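Local coordinates for protein endopolygalacturonase (Chondrostereum purpureum, PDB 1K5C) that probably hydrolyses the internal alpha-1,4 links between galacturonic acid units of pectin, as a right-handed parallel beta-helix enzyme of glycoside hydrolase family 28, at residues S221-R226 with G255-Q260; S249-Y254 with T285-N290. All coordinates share one frame; numbering follows the deposited sequence. Where two conformers were deposited one is given.

Contact 1. Residues S221-R226 with G255-Q260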
loop_
_atom_site.group_PDB
_atom_site.type_symbol
_atom_site.label_atom_id
_atom_site.label_comp_id
_atom_site.label_asym_id
_atom_site.label_seq_id
_atom_site.Cartn_x
_atom_site.Cartn_y
_atom_site.Cartn_z
ATOM N N SER A 221 10.856 8.387 -6.224
ATOM C CA SER A 221 9.397 8.431 -5.986
ATOM C C SER A 221 8.926 9.842 -6.017
ATOM O O SER A 221 9.674 10.807 -5.826
ATOM C CB SER A 221 9.042 7.749 -4.646
ATOM O OG SER A 221 9.346 6.336 -4.689
ATOM N N MET A 222 7.586 10.017 -6.163
ATOM C CA MET A 222 7.026 11.359 -6.266
ATOM C C MET A 222 6.898 12.023 -4.892
ATOM O O MET A 222 6.966 13.267 -4.797
ATOM C CB MET A 222 5.670 11.285 -6.957
ATOM C CG MET A 222 4.979 12.563 -7.257
ATOM S SD MET A 222 3.582 12.318 -8.372
ATOM C CE MET A 222 4.391 11.300 -9.492
ATOM N N TYR A 223 6.679 11.199 -3.857
ATOM C CA TYR A 223 6.562 11.691 -2.490
ATOM C C TYR A 223 7.326 10.716 -1.609
ATOM O O TYR A 223 7.488 9.552 -1.969
ATOM C CB TYR A 223 5.095 11.711 -1.968
ATOM C CG TYR A 223 4.104 12.339 -2.937
ATOM C CD1 TYR A 223 3.698 13.646 -2.849
ATOM C CD2 TYR A 223 3.537 11.587 -3.946
ATOM C CE1 TYR A 223 2.766 14.176 -3.775
ATOM C CE2 TYR A 223 2.643 12.083 -4.866
ATOM C CZ TYR A 223 2.274 13.401 -4.766
ATOM O OH TYR A 223 1.339 13.918 -5.640
ATOM N N GLY A 224 7.777 11.211 -0.453
ATOM C CA GLY A 224 8.373 10.321 0.522
ATOM C C GLY A 224 7.289 9.642 1.402
ATOM O O GLY A 224 7.051 8.445 1.295
ATOM N N VAL A 225 6.677 10.469 2.256
ATOM C CA VAL A 225 5.527 10.025 3.032
ATOM C C VAL A 225 4.394 11.019 2.818
ATOM O O VAL A 225 4.606 12.244 2.704
ATOM C CB VAL A 225 5.829 9.731 4.531
ATOM C CG1 VAL A 225 6.943 8.678 4.681
ATOM C CG2 VAL A 225 6.226 11.015 5.204
ATOM N N ARG A 226 3.172 10.486 2.818
ATOM C CA ARG A 226 1.988 11.291 2.705
ATOM C C ARG A 226 0.906 10.850 3.663
ATOM O O ARG A 226 0.715 9.654 3.887
ATOM C CB ARG A 226 1.297 11.182 1.334
ATOM C CG ARG A 226 1.957 12.099 0.309
ATOM C CD ARG A 226 1.064 11.767 -0.935
ATOM N NE ARG A 226 -0.054 12.613 -1.351
ATOM C CZ ARG A 226 -0.612 12.597 -2.564
ATOM N NH1 ARG A 226 -0.179 11.734 -3.452
ATOM N NH2 ARG A 226 -1.616 13.400 -2.883
ATOM N N GLY A 255 8.857 15.796 -0.020
ATOM C CA GLY A 255 9.383 14.836 0.931
ATOM C C GLY A 255 8.329 14.317 1.882
ATOM O O GLY A 255 8.180 13.094 2.061
ATOM N N VAL A 256 7.598 15.265 2.491
ATOM C CA VAL A 256 6.460 14.994 3.337
ATOM C C VAL A 256 5.331 15.881 2.877
ATOM O O VAL A 256 5.498 17.089 2.770
ATOM C CB VAL A 256 6.767 15.312 4.838
ATOM C CG1 VAL A 256 5.550 15.111 5.731
ATOM C CG2 VAL A 256 7.991 14.541 5.354
ATOM N N LEU A 257 4.123 15.271 2.633
ATOM C CA LEU A 257 2.925 16.049 2.376
ATOM C C LEU A 257 1.805 15.482 3.246
ATOM O O LEU A 257 1.400 14.342 3.092
ATOM C CB LEU A 257 2.514 16.051 0.894
ATOM C CG LEU A 257 1.190 16.802 0.574
ATOM C CD1 LEU A 257 1.294 18.287 0.893
ATOM C CD2 LEU A 257 0.802 16.595 -0.878
ATOM N N ILE A 258 1.373 16.307 4.213
ATOM C CA ILE A 258 0.279 15.965 5.134
ATOM C C ILE A 258 -0.809 16.956 4.798
ATOM O O ILE A 258 -0.593 18.155 5.015
ATOM C CB ILE A 258 0.757 15.990 6.574
ATOM C CG1 ILE A 258 1.730 14.750 6.765
ATOM C CG2 ILE A 258 -0.418 15.908 7.546
ATOM C CD1 ILE A 258 2.529 14.810 8.035
ATOM N N SER A 259 -1.928 16.486 4.239
ATOM C CA SER A 259 -2.883 17.417 3.674
ATOM C C SER A 259 -4.313 16.919 3.766
ATOM O O SER A 259 -4.622 15.766 3.511
ATOM C CB SER A 259 -2.549 17.649 2.197
ATOM O OG SER A 259 -3.598 18.425 1.580
ATOM N N GLN A 260 -5.193 17.863 4.151
ATOM C CA GLN A 260 -6.625 17.648 4.191
ATOM C C GLN A 260 -7.339 18.330 3.013
ATOM O O GLN A 260 -8.566 18.532 3.077
ATOM C CB GLN A 260 -7.169 18.114 5.559
ATOM C CG GLN A 260 -6.750 17.143 6.650
ATOM C CD GLN A 260 -6.891 17.694 8.060
ATOM O OE1 GLN A 260 -6.811 18.913 8.304
ATOM N NE2 GLN A 260 -7.066 16.813 9.028
#
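Leu257, Val225 and Arg226 carry this contact between neighbouring coils of the parallel beta-helix, where strand 223-230 lies beside strand 254-259. The pairing is parallel and in register, Val225 beside Val256 and Arg226 beside Leu257. Two good backbone bonds tie it: Val225 N gives its hydrogen to Gly255 O at 3.0 Å, and Leu257 N returns one to Val225 O at 3.1 Å, with an N-H...O angle of 162°. Gly255 O also draws a weak bond from Gly224 N, at the corner where the chain swings into this sheet. Arg226 CA adds a short CH...O contact, 3.1 Å from Leu257 O.

The two faces of the pair differ sharply. On the one with Val225 and Val256, the branched side chains lie side by side and point the same way, CG2 against CG2 at 3.9 Å; Phe280 of strand 275-280 packs on both, and Ile248 on Val225. On the other, Leu257 stands alongside Arg226, described here in one of its two deposited conformers. Leu257 CB meets Arg226 CG at 4.0 Å, and Leu257 CD2 comes up to Arg226 NE. That apolar flank lies against the stem of an arginine that binds galacturonate in another crystal of this protein, and the side chains of Lys228 and Tyr262, which share that role, are near it. The ring of Tyr223, from the same strand, also packs on this arginine. Arg226 CD sits over one face of the tyrosine ring, 3.6 Å above its plane and offset toward the rim. Beyond CD the chain bends at chi3 (98°), which sets NE, and Tyr223 CE1 lies 3.7 Å above the guanidinium plane, also offset toward the rim.

Contact 2. Residues S249-Y254 with T285-N290; sequences SGIAKY and TTIKVN
Successive coils of the parallel beta-helix meet here at a corner, where Ile251 of strand 247-251 pairs with Val289 of strand 285-289 just before the first chain turns away. The short axes of the strands diverge by 49°, and Ile251 with Val289 is the single parallel bridge between the segments. The firm bond belongs to the next residue: Asn290 N donates to Ile251 O at 2.8 Å, nearly straight at 170°. The same carbonyl oxygen is also approached by the Asn290 side chain, whose CB and CG both lie 3.3 Å from it. With CG anti to the carbonyl carbon (chi1 -70°), the amide group reaches across the turning chain: OD1 rests 3.6 Å from Gly250 CA, and ND2 lies near Ala252 CA. A water bridges the two segments, accepting from Asn290 ND2 and donating to Gly250 O. Gly250 has a positive phi, a backbone shape that favours glycine.

Away from this polar end the contact turns apolar. Ile251 CB meets Val289 CG1 at 4.0 Å, and Ile251 CG1 approaches Ile287 CG2 at 4.3 Å; Ile287 in turn packs on Leu312 and Val314 of strand 306-315. At the solvent side, Ser249 CB and Lys288 CB touch, and Ser249 CA makes a CH...O contact of 3.3 Å with Lys288 O.

Buried aliphatic side chains thus join the coils on one side, while at the exposed corner the asparagine holds the turning backbone twice, directly through its main-chain N-H and indirectly through water.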
loop_
_atom_site.group_PDB
_atom_site.type_symbol
_atom_site.label_atom_id
_atom_site.label_comp_id
_atom_site.label_asym_id
_atom_site.label_seq_id
_atom_site.Cartn_x
_atom_site.Cartn_y
_atom_site.Cartn_z
ATOM N N SER A 249 15.025 9.054 -0.589
ATOM C CA SER A 249 15.820 9.906 -1.471
ATOM C C SER A 249 15.194 9.905 -2.869
ATOM O O SER A 249 14.337 9.082 -3.216
ATOM C CB SER A 249 17.277 9.454 -1.485
ATOM O OG SER A 249 17.399 8.129 -1.956
ATOM N N GLY A 250 15.646 10.838 -3.694
ATOM C CA GLY A 250 15.205 10.876 -5.076
ATOM C C GLY A 250 13.733 11.281 -5.184
ATOM O O GLY A 250 13.035 10.730 -6.037
ATOM N N ILE A 251 13.272 12.206 -4.350
ATOM C CA ILE A 251 11.844 12.563 -4.295
ATOM C C ILE A 251 11.573 13.766 -5.178
ATOM O O ILE A 251 12.189 14.836 -5.080
ATOM C CB ILE A 251 11.443 12.846 -2.848
ATOM C CG1 ILE A 251 11.677 11.636 -1.937
ATOM C CG2 ILE A 251 9.988 13.306 -2.831
ATOM C CD1 ILE A 251 11.064 10.317 -2.467
ATOM N N ALA A 252 10.555 13.603 -6.062
ATOM C CA ALA A 252 10.302 14.608 -7.087
ATOM C C ALA A 252 9.404 15.736 -6.657
ATOM O O ALA A 252 9.589 16.888 -7.144
ATOM C CB ALA A 252 9.697 13.956 -8.346
ATOM N N LYS A 253 8.421 15.515 -5.803
ATOM C CA LYS A 253 7.396 16.510 -5.532
ATOM C C LYS A 253 7.404 16.963 -4.077
ATOM O O LYS A 253 7.615 18.185 -3.826
ATOM C CB LYS A 253 5.967 16.097 -5.938
ATOM C CG LYS A 253 5.127 17.343 -6.172
ATOM C CD LYS A 253 3.714 17.004 -6.659
ATOM C CE LYS A 253 2.929 18.303 -6.912
ATOM N NZ LYS A 253 1.582 18.031 -7.433
ATOM N N TYR A 254 7.142 16.086 -3.099
ATOM C CA TYR A 254 7.186 16.463 -1.690
ATOM C C TYR A 254 7.881 15.394 -0.864
ATOM O O TYR A 254 7.503 14.218 -0.926
ATOM C CB TYR A 254 5.800 16.620 -1.058
ATOM C CG TYR A 254 4.975 17.787 -1.542
ATOM C CD1 TYR A 254 5.048 19.005 -0.835
ATOM C CD2 TYR A 254 4.114 17.698 -2.603
ATOM C CE1 TYR A 254 4.289 20.113 -1.247
ATOM C CE2 TYR A 254 3.319 18.809 -3.000
ATOM C CZ TYR A 254 3.446 19.987 -2.280
ATOM O OH TYR A 254 2.670 21.087 -2.678
ATOM N N THR A 285 14.623 9.578 10.469
ATOM C CA THR A 285 14.027 9.506 9.138
ATOM C C THR A 285 14.676 10.669 8.332
ATOM O O THR A 285 14.501 11.834 8.676
ATOM C CB THR A 285 12.519 9.626 9.176
ATOM O OG1 THR A 285 11.978 8.394 9.705
ATOM C CG2 THR A 285 11.935 9.881 7.783
ATOM N N THR A 286 15.471 10.259 7.358
ATOM C CA THR A 286 16.168 11.229 6.540
ATOM C C THR A 286 15.567 11.171 5.144
ATOM O O THR A 286 15.355 10.085 4.578
ATOM C CB THR A 286 17.686 10.965 6.498
ATOM O OG1 THR A 286 17.982 9.690 5.806
ATOM C CG2 THR A 286 18.290 10.979 7.900
ATOM N N ILE A 287 15.278 12.372 4.609
ATOM C CA ILE A 287 14.608 12.472 3.297
ATOM C C ILE A 287 15.348 13.494 2.442
ATOM O O ILE A 287 15.538 14.625 2.870
ATOM C CB ILE A 287 13.122 12.927 3.471
ATOM C CG1 ILE A 287 12.391 12.068 4.487
ATOM C CG2 ILE A 287 12.450 13.001 2.107
ATOM C CD1 ILE A 287 10.901 12.402 4.636
ATOM N N LYS A 288 15.804 13.066 1.287
ATOM C CA LYS A 288 16.505 13.940 0.313
ATOM C C LYS A 288 15.596 14.134 -0.872
ATOM O O LYS A 288 15.112 13.139 -1.465
ATOM C CB LYS A 288 17.828 13.315 -0.118
ATOM C CG LYS A 288 18.795 13.116 1.066
ATOM C CD LYS A 288 20.151 12.449 0.751
ATOM C CE LYS A 288 20.917 11.956 1.957
ATOM N NZ LYS A 288 22.293 11.249 1.852
ATOM N N VAL A 289 15.338 15.386 -1.235
ATOM C CA VAL A 289 14.436 15.685 -2.308
ATOM C C VAL A 289 15.199 16.334 -3.476
ATOM O O VAL A 289 16.274 16.944 -3.319
ATOM C CB VAL A 289 13.237 16.551 -1.860
ATOM C CG1 VAL A 289 12.552 15.991 -0.615
ATOM C CG2 VAL A 289 13.619 18.023 -1.643
ATOM N N ASN A 290 14.596 16.238 -4.654
ATOM C CA ASN A 290 15.173 16.771 -5.881
ATOM C C ASN A 290 15.097 18.277 -5.931
ATOM O O ASN A 290 14.401 18.928 -5.142
ATOM C CB ASN A 290 14.409 16.221 -7.088
ATOM C CG ASN A 290 14.699 14.729 -7.270
ATOM O OD1 ASN A 290 15.551 14.123 -6.628
ATOM N ND2 ASN A 290 13.917 14.142 -8.188
HETATM O O HOH W 1 14.000 11.214 -9.101
#

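Overall arrangement
The segments alternate along the chain, 221-226, 249-254, 255-260 and 285-290; in each contact the second segment lies one coil beyond the first. The centres of the contacts are 9 Å apart, on the same side of the chain's centre. Contact 1 lies in the sheet containing strands 223-230 and 254-259, contact 2 between strands 247-251 and 285-289 on an adjoining wall, and residues 252-255 carry the chain round the corner from one to the other. The corners are themselves linked: Ser221 O to Ala252 N and Met222 O to Lys253 N, each 2.9 Å, are probable hydrogen bonds. The stacking of coils therefore continues from the partly exposed corner of contact 2 to the wall bearing Arg226.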